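Local coordinates for anopheles Plasmodium-responsive Leucine-rich repeat protein 1B (Anopheles gambiae, PDB 4XGO) that probably acts in mosquito immunity to Plasmodium as a leucine-rich repeat protein, its repeat domain forming a long solenoid related to that of its likely partner LRIM1, at residues E36-D39 and T40-A44; L124-S128 and N129-H133; V207-Y211 and N212-K216; Y333-H337 and G338-K342. All coordinates share one frame; numbering follows the deposited sequence. Where two conformers were deposited one is given.

Contact 1 of 4, residues E36-D39 and T40-A44; sequences EEID and TNAFA
I38 and A42 meet through methyl groups, I38 CG2 lying 3.8 Å from A42 CB on the buried side of a turn. Beside them the backbone closes: A42 N donates to D39 O at 3.0 Å, completing the type I turn D39-A42. A small residue suits position 42, because its CB also stands only 3.2 Å from D39 O. A second type I turn, N41-A44, follows at once, closed by A44 N to N41 O. On the outer side N41 turns its CG between the backbone N and carbonyl carbon (chi1 69°), which brings OD1 to 3.6 Å from D39 CB. A water donates to D39 OD2 at 2.9 Å; its link to N41 OD1 is implausibly short and so doubtful. The other carboxylate oxygen, D39 OD1, is held by H9 of the second subunit, so the carboxylate is fixed mainly from the interface side. The turns leave strand 35-38, whose E37 and I38 continue as a parallel ladder into a strand of the second subunit, and lead toward strand 51-53, with I38 packed on V66 and F43 on I49.

Contact 2 of 4, residues L124-S128 and N129-H133; sequences LQLSS and NRLTH. With NAG (2-acetamido-2-deoxy-beta-D-glucopyranose), chain C.
N129 reaches back to L126 across a tight bend, and its side chain can be followed outward atom by atom. CB and CG lean on the preceding peptide, with N129 CB 3.5 Å from S128 C and N129 CG 3.7 Å from S128 O. At the tip the amide splits its work. ND2 donates to L126 O at 3.0 Å in a nearly straight bond (166°); the oxygen lies in the amide plane, whereas the donor stands above the carbonyl plane. ND2 also donates to M102 O and OD1 accepts from L107 N, both in the previous coil, so the buried amide is gripped at both ends and its rotation is fixed. Asparagine suits the place because one short side chain supplies both donor and acceptor. Next to this amide, L131 CD1 packs against L126 CB at 4.0 Å, as leucines do in a hydrophobic core. S128 makes the bend with a left-handed backbone (phi 63°), while S127 points away from N129-H133, and its OG comes within 3.5 Å of C6 of the attached N-acetylglucosamine. The next asparagine, N150, repeats the scheme: its ND2 donates to L126 O and its OD1 accepts from L131 N. This is the asparagine ladder of the leucine-rich repeat, whose signature LxxLxLxxNxL is matched here by L124, L126, N129 and L131.

Contact 3 of 4, residues V207-Y211 and N212-K216; sequences VDLSY and NQLEK. Unlike the reference sequence in segment 212-216: K216 (reference Ile).
N212 reaches back to L209 around a bend with two unusual features: Y211 holds a left-handed conformation (phi 56°) with its exposed ring stacked on H189, and D208 caps the end of the strand with an Asx turn. Just before the bend, D208 OD1 accepts from S210 N at 3.0 Å, met almost along its C-O bond; aspartate suits the site by being just long enough to reach the backbone two residues on.

Across the bend N212 ND2 donates to L209 O at 3.0 Å from high above the carbonyl plane, 71° out of it. The amide itself is tilted somewhat from its acceptor. CG sits beside the backbone N of N212, turned away from its carbonyl carbon (chi1 -85°), and this swings the amide inward over the bend, where N212 CB is 3.6 Å from the same L209 O. ND2 has a further acceptor in L187 O, and OD1 takes the amide hydrogen of L192, so both ends of the buried group are tied to the preceding coil. Inside, L214 CD1 approaches L209 CB at 4.2 Å, a loose contact between two leucines of the core.

N236 of the following coil donates to L209 O and accepts from L214 N. L209 O thus receives two asparagine amides, from N212 and from N236, and the pattern probably recurs along the solenoid. These buried amide and peptide groups find partners in adjacent coils, consistent with an otherwise leucine-lined interior.

Contact 4 of 4, residues Y333-H337 and G338-K342; sequences YHLEH and GLCCK
H334 and C341 exchange two backbone hydrogen bonds, as do E336 and L339, in a sharply twisted antiparallel hairpin whose strands run at 118° to each other; the type I' turn E336-L339 is closed by L339 N to E336 O at 3.0 Å. H337 and G338 both take positive phi there, and glycine accommodates this easily. At the open end K342 lays its aliphatic chain across Y333: K342 CB sits over the ring centre at 3.6 Å, 10° off the normal, a CH-pi contact. A long lysine suits the spot, since CB sits over the ring and CD reaches its CE1 side, while the extended chain carries the amine beyond. On the face holding H334, E336, L339 and C341, the sulfur is central. C341 SG lies 4.4 Å from the centroid of the H334 ring, over its face, and 3.6 Å from E336 CB. H334 takes the cramped place between its own N and C (chi1 73°), from which ND1 donates to L335 O at 3.0 Å. The other face pairs L335 CD2 with C340 SG at 4.0 Å. Two disulfides, C341 to C307 and C340 to C329, pin the hairpin to the preceding chain. Strand 339-342 lies between strands 334-336 and 305-306, and helix 307-316 packs against L339 and C341 and sends R311 to a salt bridge with E336.

Overall arrangement
The four contacts follow one another along an elongated solenoid. Contacts 2 and 3 show the same asparagine-centred bend in two separate repeats, with centres about 22 Å apart, each at the end of a strand of the parallel array. Contact 1 lies toward the N-terminal end, about 24 Å from contact 2 between centres, and faces the second subunit of the assembly. Contact 4, a disulfide-pinned hairpin, lies on the opposite side of the chain's centre, about 69 Å from contact 1 and 29 Å from contact 3, again between centres. None touches another, and no catalytic site is involved; the attached glycan passes close to contact 2.

Contact 1 of 4, residues E36-D39 and T40-A44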
loop_
_atom_site.group_PDB
_atom_site.type_symbol
_atom_site.label_atom_id
_atom_site.label_comp_id
_atom_site.label_asym_id
_atom_site.label_seq_id
_atom_site.Cartn_x
_atom_site.Cartn_y
_atom_site.Cartn_z
ATOM N N GLU A 36 -3.017 9.504 -17.045
ATOM C CA GLU A 36 -3.227 8.162 -17.575
ATOM C C GLU A 36 -2.565 8.019 -18.944
ATOM O O GLU A 36 -1.612 7.289 -19.077
ATOM C CB GLU A 36 -4.706 7.804 -17.625
ATOM C CG GLU A 36 -4.950 6.325 -17.885
ATOM C CD GLU A 36 -6.420 5.982 -18.052
ATOM O OE1 GLU A 36 -7.288 6.883 -17.933
ATOM O OE2 GLU A 36 -6.706 4.797 -18.323
ATOM N N GLU A 37 -3.032 8.721 -19.958
ATOM C CA GLU A 37 -2.391 8.619 -21.269
ATOM C C GLU A 37 -1.354 9.730 -21.425
ATOM O O GLU A 37 -1.538 10.834 -20.922
ATOM C CB GLU A 37 -3.425 8.658 -22.401
ATOM C CG GLU A 37 -2.802 8.566 -23.788
ATOM C CD GLU A 37 -3.819 8.415 -24.905
ATOM O OE1 GLU A 37 -4.956 8.929 -24.770
ATOM O OE2 GLU A 37 -3.472 7.783 -25.934
ATOM N N ILE A 38 -0.252 9.421 -22.101
ATOM C CA ILE A 38 0.723 10.425 -22.486
ATOM C C ILE A 38 0.883 10.382 -23.998
ATOM O O ILE A 38 1.143 9.322 -24.556
ATOM C CB ILE A 38 2.094 10.166 -21.864
ATOM C CG1 ILE A 38 1.999 10.179 -20.333
ATOM C CG2 ILE A 38 3.098 11.216 -22.324
ATOM C CD1 ILE A 38 3.295 9.809 -19.658
ATOM N N ASP A 39 0.746 11.531 -24.650
ATOM C CA ASP A 39 0.958 11.604 -26.095
ATOM C C ASP A 39 2.445 11.577 -26.406
ATOM O O ASP A 39 3.245 12.105 -25.646
ATOM C CB ASP A 39 0.348 12.883 -26.664
ATOM C CG ASP A 39 -1.167 12.845 -26.720
ATOM O OD1 ASP A 39 -1.770 11.783 -26.438
ATOM O OD2 ASP A 39 -1.758 13.891 -27.068
ATOM N N THR A 40 2.817 10.990 -27.553
ATOM C CA THR A 40 4.224 10.913 -27.940
ATOM C C THR A 40 4.888 12.280 -27.957
ATOM O O THR A 40 6.055 12.403 -27.603
ATOM C CB THR A 40 4.406 10.258 -29.333
ATOM O OG1 THR A 40 3.811 8.959 -29.335
ATOM C CG2 THR A 40 5.891 10.117 -29.674
ATOM N N ASN A 41 4.159 13.307 -28.393
ATOM C CA ASN A 41 4.712 14.661 -28.469
ATOM C C ASN A 41 4.460 15.519 -27.227
ATOM O O ASN A 41 4.584 16.738 -27.285
ATOM C CB ASN A 41 4.193 15.399 -29.731
ATOM C CG ASN A 41 2.712 15.730 -29.658
ATOM O OD1 ASN A 41 2.005 15.253 -28.775
ATOM N ND2 ASN A 41 2.223 16.527 -30.622
ATOM N N ALA A 42 4.142 14.892 -26.093
ATOM C CA ALA A 42 3.760 15.654 -24.898
ATOM C C ALA A 42 4.785 16.711 -24.515
ATOM O O ALA A 42 4.411 17.797 -24.051
ATOM C CB ALA A 42 3.520 14.707 -23.731
ATOM N N PHE A 43 6.070 16.392 -24.680
ATOM C CA PHE A 43 7.152 17.298 -24.302
ATOM C C PHE A 43 7.787 18.105 -25.444
ATOM O O PHE A 43 8.884 18.661 -25.292
ATOM C CB PHE A 43 8.231 16.530 -23.531
ATOM C CG PHE A 43 7.694 15.815 -22.317
ATOM C CD1 PHE A 43 7.232 16.531 -21.235
ATOM C CD2 PHE A 43 7.612 14.431 -22.284
ATOM C CE1 PHE A 43 6.717 15.889 -20.115
ATOM C CE2 PHE A 43 7.106 13.778 -21.169
ATOM C CZ PHE A 43 6.654 14.510 -20.089
ATOM N N ALA A 44 7.054 18.243 -26.543
ATOM C CA ALA A 44 7.549 18.930 -27.747
ATOM C C ALA A 44 8.005 20.385 -27.530
ATOM O O ALA A 44 8.883 20.879 -28.251
ATOM C CB ALA A 44 6.470 18.881 -28.815
HETATM O O HOH W 1 -0.412 15.419 -29.067
#

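Contact 2 of 4, residues L124-S128 and N129-H133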
loop_
_atom_site.group_PDB
_atom_site.type_symbol
_atom_site.label_atom_id
_atom_site.label_comp_id
_atom_site.label_asym_id
_atom_site.label_seq_id
_atom_site.Cartn_x
_atom_site.Cartn_y
_atom_site.Cartn_z
ATOM N N LEU A 124 19.513 3.019 -10.097
ATOM C CA LEU A 124 18.413 2.338 -10.734
ATOM C C LEU A 124 17.531 1.697 -9.657
ATOM O O LEU A 124 18.008 0.874 -8.850
ATOM C CB LEU A 124 18.946 1.285 -11.695
ATOM C CG LEU A 124 17.925 0.439 -12.439
ATOM C CD1 LEU A 124 16.951 1.284 -13.245
ATOM C CD2 LEU A 124 18.643 -0.556 -13.336
ATOM N N GLN A 125 16.264 2.091 -9.660
ATOM C CA GLN A 125 15.296 1.636 -8.668
ATOM C C GLN A 125 14.154 0.948 -9.388
ATOM O O GLN A 125 13.410 1.598 -10.139
ATOM C CB GLN A 125 14.755 2.828 -7.891
ATOM C CG GLN A 125 15.815 3.607 -7.140
ATOM C CD GLN A 125 16.432 2.796 -6.042
ATOM O OE1 GLN A 125 15.722 2.241 -5.194
ATOM N NE2 GLN A 125 17.769 2.709 -6.041
ATOM N N LEU A 126 14.045 -0.367 -9.188
ATOM C CA LEU A 126 13.045 -1.202 -9.826
ATOM C C LEU A 126 12.328 -2.094 -8.817
ATOM O O LEU A 126 11.727 -3.120 -9.205
ATOM C CB LEU A 126 13.709 -2.079 -10.888
ATOM C CG LEU A 126 14.262 -1.329 -12.110
ATOM C CD1 LEU A 126 15.061 -2.242 -13.013
ATOM C CD2 LEU A 126 13.140 -0.659 -12.872
ATOM N N SER A 127 12.360 -1.710 -7.541
ATOM C CA SER A 127 11.748 -2.538 -6.517
ATOM C C SER A 127 10.230 -2.634 -6.714
ATOM O O SER A 127 9.607 -1.747 -7.266
ATOM C CB SER A 127 12.072 -2.004 -5.124
ATOM O OG SER A 127 11.392 -0.787 -4.902
ATOM N N SER A 128 9.658 -3.754 -6.271
ATOM C CA SER A 128 8.207 -3.922 -6.206
ATOM C C SER A 128 7.559 -3.854 -7.586
ATOM O O SER A 128 6.602 -3.120 -7.810
ATOM C CB SER A 128 7.557 -2.936 -5.227
ATOM O OG SER A 128 8.045 -3.114 -3.904
ATOM N N ASN A 129 8.105 -4.628 -8.503
ATOM C CA ASN A 129 7.455 -4.931 -9.764
ATOM C C ASN A 129 7.174 -6.447 -9.811
ATOM O O ASN A 129 6.968 -7.060 -8.758
ATOM C CB ASN A 129 8.351 -4.461 -10.894
ATOM C CG ASN A 129 8.262 -2.964 -11.107
ATOM O OD1 ASN A 129 7.312 -2.485 -11.706
ATOM N ND2 ASN A 129 9.262 -2.242 -10.666
ATOM N N ARG A 130 7.148 -7.036 -11.009
ATOM C CA ARG A 130 7.018 -8.494 -11.164
ATOM C C ARG A 130 8.131 -9.042 -12.041
ATOM O O ARG A 130 7.896 -9.924 -12.886
ATOM C CB ARG A 130 5.686 -8.854 -11.814
ATOM C CG ARG A 130 4.442 -8.330 -11.139
ATOM C CD ARG A 130 3.214 -8.658 -11.988
ATOM N NE ARG A 130 3.163 -7.910 -13.247
ATOM C CZ ARG A 130 2.169 -7.965 -14.133
ATOM N NH1 ARG A 130 1.128 -8.777 -13.917
ATOM N NH2 ARG A 130 2.206 -7.214 -15.247
ATOM N N LEU A 131 9.336 -8.507 -11.869
ATOM C CA LEU A 131 10.423 -8.753 -12.802
ATOM C C LEU A 131 10.919 -10.184 -12.742
ATOM O O LEU A 131 11.265 -10.668 -11.672
ATOM C CB LEU A 131 11.584 -7.811 -12.544
ATOM C CG LEU A 131 11.299 -6.367 -12.973
ATOM C CD1 LEU A 131 12.413 -5.489 -12.437
ATOM C CD2 LEU A 131 11.205 -6.276 -14.492
ATOM N N THR A 132 10.964 -10.838 -13.903
ATOM C CA THR A 132 11.608 -12.145 -14.014
ATOM C C THR A 132 12.918 -12.083 -14.788
ATOM O O THR A 132 13.664 -13.065 -14.838
ATOM C CB THR A 132 10.681 -13.128 -14.732
ATOM O OG1 THR A 132 10.315 -12.580 -16.002
ATOM C CG2 THR A 132 9.440 -13.389 -13.885
ATOM N N HIS A 133 13.181 -10.953 -15.434
ATOM C CA HIS A 133 14.400 -10.773 -16.170
ATOM C C HIS A 133 14.841 -9.317 -16.130
ATOM O O HIS A 133 14.074 -8.431 -16.489
ATOM C CB HIS A 133 14.193 -11.161 -17.637
ATOM C CG HIS A 133 15.414 -10.978 -18.475
ATOM N ND1 HIS A 133 16.426 -11.918 -18.523
ATOM C CD2 HIS A 133 15.820 -9.947 -19.250
ATOM C CE1 HIS A 133 17.381 -11.488 -19.333
ATOM N NE2 HIS A 133 17.042 -10.293 -19.777
HETATM C C1 NAG C . 15.038 -1.072 -1.750
HETATM C C2 NAG C . 15.507 -0.364 -0.480
HETATM C C3 NAG C . 14.599 -0.739 0.696
HETATM C C4 NAG C . 13.141 -0.455 0.371
HETATM C C5 NAG C . 12.799 -1.047 -1.000
HETATM C C6 NAG C . 11.394 -0.601 -1.416
HETATM C C7 NAG C . 17.773 -0.026 0.345
HETATM C C8 NAG C . 19.085 -0.630 0.731
HETATM N N2 NAG C . 16.820 -0.821 -0.119
HETATM O O3 NAG C . 15.002 -0.079 1.884
HETATM O O4 NAG C . 12.292 -1.135 1.303
HETATM O O5 NAG C . 13.721 -0.644 -2.001
HETATM O O6 NAG C . 10.595 -1.760 -1.278
HETATM O O7 NAG C . 17.611 1.180 0.460
#

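Contact 3 of 4, residues V207-Y211 and N212-K216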
loop_
_atom_site.group_PDB
_atom_site.type_symbol
_atom_site.label_atom_id
_atom_site.label_comp_id
_atom_site.label_asym_id
_atom_site.label_seq_id
_atom_site.Cartn_x
_atom_site.Cartn_y
_atom_site.Cartn_z
ATOM N N VAL A 207 26.843 -8.064 4.334
ATOM C CA VAL A 207 26.152 -9.048 3.502
ATOM C C VAL A 207 25.021 -9.681 4.289
ATOM O O VAL A 207 25.227 -10.201 5.392
ATOM C CB VAL A 207 27.114 -10.106 2.881
ATOM C CG1 VAL A 207 27.874 -10.870 3.930
ATOM C CG2 VAL A 207 26.345 -11.067 1.995
ATOM N N ASP A 208 23.809 -9.595 3.736
ATOM C CA ASP A 208 22.635 -10.209 4.344
ATOM C C ASP A 208 22.136 -11.377 3.471
ATOM O O ASP A 208 21.679 -11.182 2.334
ATOM C CB ASP A 208 21.544 -9.164 4.582
ATOM C CG ASP A 208 20.424 -9.656 5.483
ATOM O OD1 ASP A 208 20.254 -10.867 5.692
ATOM O OD2 ASP A 208 19.679 -8.797 5.997
ATOM N N LEU A 209 22.280 -12.588 4.016
ATOM C CA LEU A 209 21.835 -13.819 3.390
ATOM C C LEU A 209 20.755 -14.514 4.197
ATOM O O LEU A 209 20.493 -15.715 4.003
ATOM C CB LEU A 209 23.027 -14.774 3.205
ATOM C CG LEU A 209 24.208 -14.254 2.382
ATOM C CD1 LEU A 209 25.374 -15.235 2.387
ATOM C CD2 LEU A 209 23.816 -13.928 0.968
ATOM N N SER A 210 20.109 -13.778 5.093
ATOM C CA SER A 210 19.084 -14.355 5.941
ATOM C C SER A 210 17.879 -14.772 5.097
ATOM O O SER A 210 17.685 -14.265 3.987
ATOM C CB SER A 210 18.680 -13.407 7.079
ATOM O OG SER A 210 17.827 -12.369 6.641
ATOM N N TYR A 211 17.105 -15.734 5.613
ATOM C CA TYR A 211 15.901 -16.246 4.932
ATOM C C TYR A 211 16.256 -16.744 3.527
ATOM O O TYR A 211 15.641 -16.368 2.529
ATOM C CB TYR A 211 14.774 -15.195 4.900
ATOM C CG TYR A 211 14.194 -14.845 6.250
ATOM C CD1 TYR A 211 14.703 -13.786 6.998
ATOM C CD2 TYR A 211 13.109 -15.558 6.759
ATOM C CE1 TYR A 211 14.159 -13.457 8.231
ATOM C CE2 TYR A 211 12.565 -15.246 7.986
ATOM C CZ TYR A 211 13.088 -14.198 8.710
ATOM O OH TYR A 211 12.542 -13.901 9.927
ATOM N N ASN A 212 17.279 -17.597 3.455
ATOM C CA ASN A 212 17.592 -18.331 2.238
ATOM C C ASN A 212 17.518 -19.835 2.576
ATOM O O ASN A 212 16.885 -20.202 3.557
ATOM C CB ASN A 212 18.941 -17.906 1.679
ATOM C CG ASN A 212 18.821 -16.660 0.800
ATOM O OD1 ASN A 212 18.514 -16.757 -0.381
ATOM N ND2 ASN A 212 19.023 -15.498 1.397
ATOM N N GLN A 213 18.126 -20.671 1.774
ATOM C CA GLN A 213 18.022 -22.131 2.002
ATOM C C GLN A 213 19.400 -22.741 2.172
ATOM O O GLN A 213 19.670 -23.879 1.726
ATOM C CB GLN A 213 17.274 -22.754 0.844
ATOM C CG GLN A 213 15.817 -22.313 0.805
ATOM C CD GLN A 213 15.272 -22.184 -0.591
ATOM O OE1 GLN A 213 16.023 -22.167 -1.571
ATOM N NE2 GLN A 213 13.945 -22.074 -0.702
ATOM N N LEU A 214 20.264 -22.018 2.870
ATOM C CA LEU A 214 21.642 -22.467 3.077
ATOM C C LEU A 214 21.644 -23.550 4.147
ATOM O O LEU A 214 21.062 -23.370 5.222
ATOM C CB LEU A 214 22.547 -21.319 3.508
ATOM C CG LEU A 214 22.725 -20.194 2.467
ATOM C CD1 LEU A 214 23.408 -18.990 3.095
ATOM C CD2 LEU A 214 23.523 -20.648 1.268
ATOM N N GLU A 215 22.280 -24.673 3.840
ATOM C CA GLU A 215 22.462 -25.738 4.850
ATOM C C GLU A 215 23.892 -25.775 5.383
ATOM O O GLU A 215 24.131 -26.237 6.515
ATOM C CB GLU A 215 22.054 -27.105 4.296
ATOM C CG GLU A 215 22.145 -28.186 5.366
ATOM C CD GLU A 215 21.625 -29.529 4.934
ATOM O OE1 GLU A 215 21.105 -29.635 3.792
ATOM O OE2 GLU A 215 21.756 -30.475 5.758
ATOM N N LYS A 216 24.836 -25.287 4.579
ATOM C CA LYS A 216 26.238 -25.175 4.955
ATOM C C LYS A 216 26.769 -23.799 4.642
ATOM O O LYS A 216 26.238 -23.134 3.758
ATOM C CB LYS A 216 27.076 -26.183 4.157
ATOM C CG LYS A 216 26.667 -27.633 4.320
ATOM C CD LYS A 216 27.624 -28.540 3.551
#

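Contact 4 of 4, residues Y333-H337 and G338-K342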
loop_
_atom_site.group_PDB
_atom_site.type_symbol
_atom_site.label_atom_id
_atom_site.label_comp_id
_atom_site.label_asym_id
_atom_site.label_seq_id
_atom_site.Cartn_x
_atom_site.Cartn_y
_atom_site.Cartn_z
ATOM N N TYR A 333 15.722 -29.935 32.068
ATOM C CA TYR A 333 16.488 -28.701 31.907
ATOM C C TYR A 333 16.039 -27.717 32.979
ATOM O O TYR A 333 14.890 -27.752 33.429
ATOM C CB TYR A 333 16.284 -28.087 30.526
ATOM C CG TYR A 333 17.003 -28.827 29.407
ATOM C CD1 TYR A 333 16.606 -30.111 29.031
ATOM C CD2 TYR A 333 18.057 -28.238 28.716
ATOM C CE1 TYR A 333 17.256 -30.795 28.015
ATOM C CE2 TYR A 333 18.719 -28.914 27.707
ATOM C CZ TYR A 333 18.308 -30.184 27.350
ATOM O OH TYR A 333 18.960 -30.870 26.344
ATOM N N HIS A 334 16.961 -26.860 33.388
ATOM C CA HIS A 334 16.685 -25.845 34.382
ATOM C C HIS A 334 17.394 -24.564 33.997
ATOM O O HIS A 334 18.359 -24.575 33.235
ATOM C CB HIS A 334 17.155 -26.306 35.768
ATOM C CG HIS A 334 18.647 -26.311 35.938
ATOM N ND1 HIS A 334 19.359 -25.188 36.311
ATOM C CD2 HIS A 334 19.563 -27.298 35.787
ATOM C CE1 HIS A 334 20.646 -25.484 36.388
ATOM N NE2 HIS A 334 20.797 -26.758 36.078
ATOM N N LEU A 335 16.915 -23.460 34.540
ATOM C CA LEU A 335 17.496 -22.166 34.213
ATOM C C LEU A 335 18.817 -21.952 34.939
ATOM O O LEU A 335 18.944 -22.230 36.133
ATOM C CB LEU A 335 16.540 -21.031 34.544
ATOM C CG LEU A 335 15.236 -20.986 33.763
ATOM C CD1 LEU A 335 14.197 -20.141 34.477
ATOM C CD2 LEU A 335 15.469 -20.444 32.362
ATOM N N GLU A 336 19.787 -21.462 34.183
ATOM C CA GLU A 336 21.100 -21.107 34.651
ATOM C C GLU A 336 21.388 -19.713 34.086
ATOM O O GLU A 336 21.494 -19.550 32.883
ATOM C CB GLU A 336 22.084 -22.131 34.111
ATOM C CG GLU A 336 23.529 -21.840 34.433
ATOM C CD GLU A 336 23.875 -22.223 35.840
ATOM O OE1 GLU A 336 23.874 -23.434 36.153
ATOM O OE2 GLU A 336 24.170 -21.295 36.616
ATOM N N HIS A 337 21.481 -18.699 34.952
ATOM C CA HIS A 337 21.514 -17.299 34.503
ATOM C C HIS A 337 20.478 -16.996 33.420
ATOM O O HIS A 337 20.768 -16.338 32.410
ATOM C CB HIS A 337 22.918 -16.898 34.042
ATOM C CG HIS A 337 23.930 -16.902 35.147
ATOM N ND1 HIS A 337 24.815 -17.940 35.341
ATOM C CD2 HIS A 337 24.181 -16.006 36.129
ATOM C CE1 HIS A 337 25.575 -17.681 36.393
ATOM N NE2 HIS A 337 25.210 -16.512 36.889
ATOM N N GLY A 338 19.265 -17.486 33.637
ATOM C CA GLY A 338 18.169 -17.220 32.735
ATOM C C GLY A 338 18.091 -18.070 31.474
ATOM O O GLY A 338 17.205 -17.850 30.651
ATOM N N LEU A 339 18.996 -19.034 31.328
ATOM C CA LEU A 339 19.052 -19.880 30.114
ATOM C C LEU A 339 18.944 -21.359 30.473
ATOM O O LEU A 339 19.573 -21.822 31.427
ATOM C CB LEU A 339 20.362 -19.623 29.368
ATOM C CG LEU A 339 20.447 -18.245 28.713
ATOM C CD1 LEU A 339 21.904 -17.837 28.533
ATOM C CD2 LEU A 339 19.706 -18.208 27.384
ATOM N N CYS A 340 18.171 -22.119 29.697
ATOM C CA CYS A 340 17.931 -23.528 30.018
ATOM C C CYS A 340 19.152 -24.387 29.749
ATOM O O CYS A 340 19.810 -24.233 28.716
ATOM C CB CYS A 340 16.782 -24.098 29.193
ATOM S SG CYS A 340 15.231 -23.278 29.555
ATOM N N CYS A 341 19.444 -25.307 30.655
ATOM C CA CYS A 341 20.498 -26.264 30.409
ATOM C C CYS A 341 20.269 -27.537 31.196
ATOM O O CYS A 341 19.574 -27.543 32.217
ATOM C CB CYS A 341 21.873 -25.661 30.739
ATOM S SG CYS A 341 22.147 -25.364 32.516
ATOM N N LYS A 342 20.877 -28.612 30.709
ATOM C CA LYS A 342 20.768 -29.931 31.330
ATOM C C LYS A 342 22.109 -30.322 31.907
ATOM O O LYS A 342 23.140 -30.157 31.261
ATOM C CB LYS A 342 20.331 -30.942 30.278
ATOM C CG LYS A 342 20.143 -32.371 30.774
ATOM C CD LYS A 342 19.730 -33.252 29.617
ATOM C CE LYS A 342 19.457 -34.680 30.057
ATOM N NZ LYS A 342 19.476 -35.570 28.857
#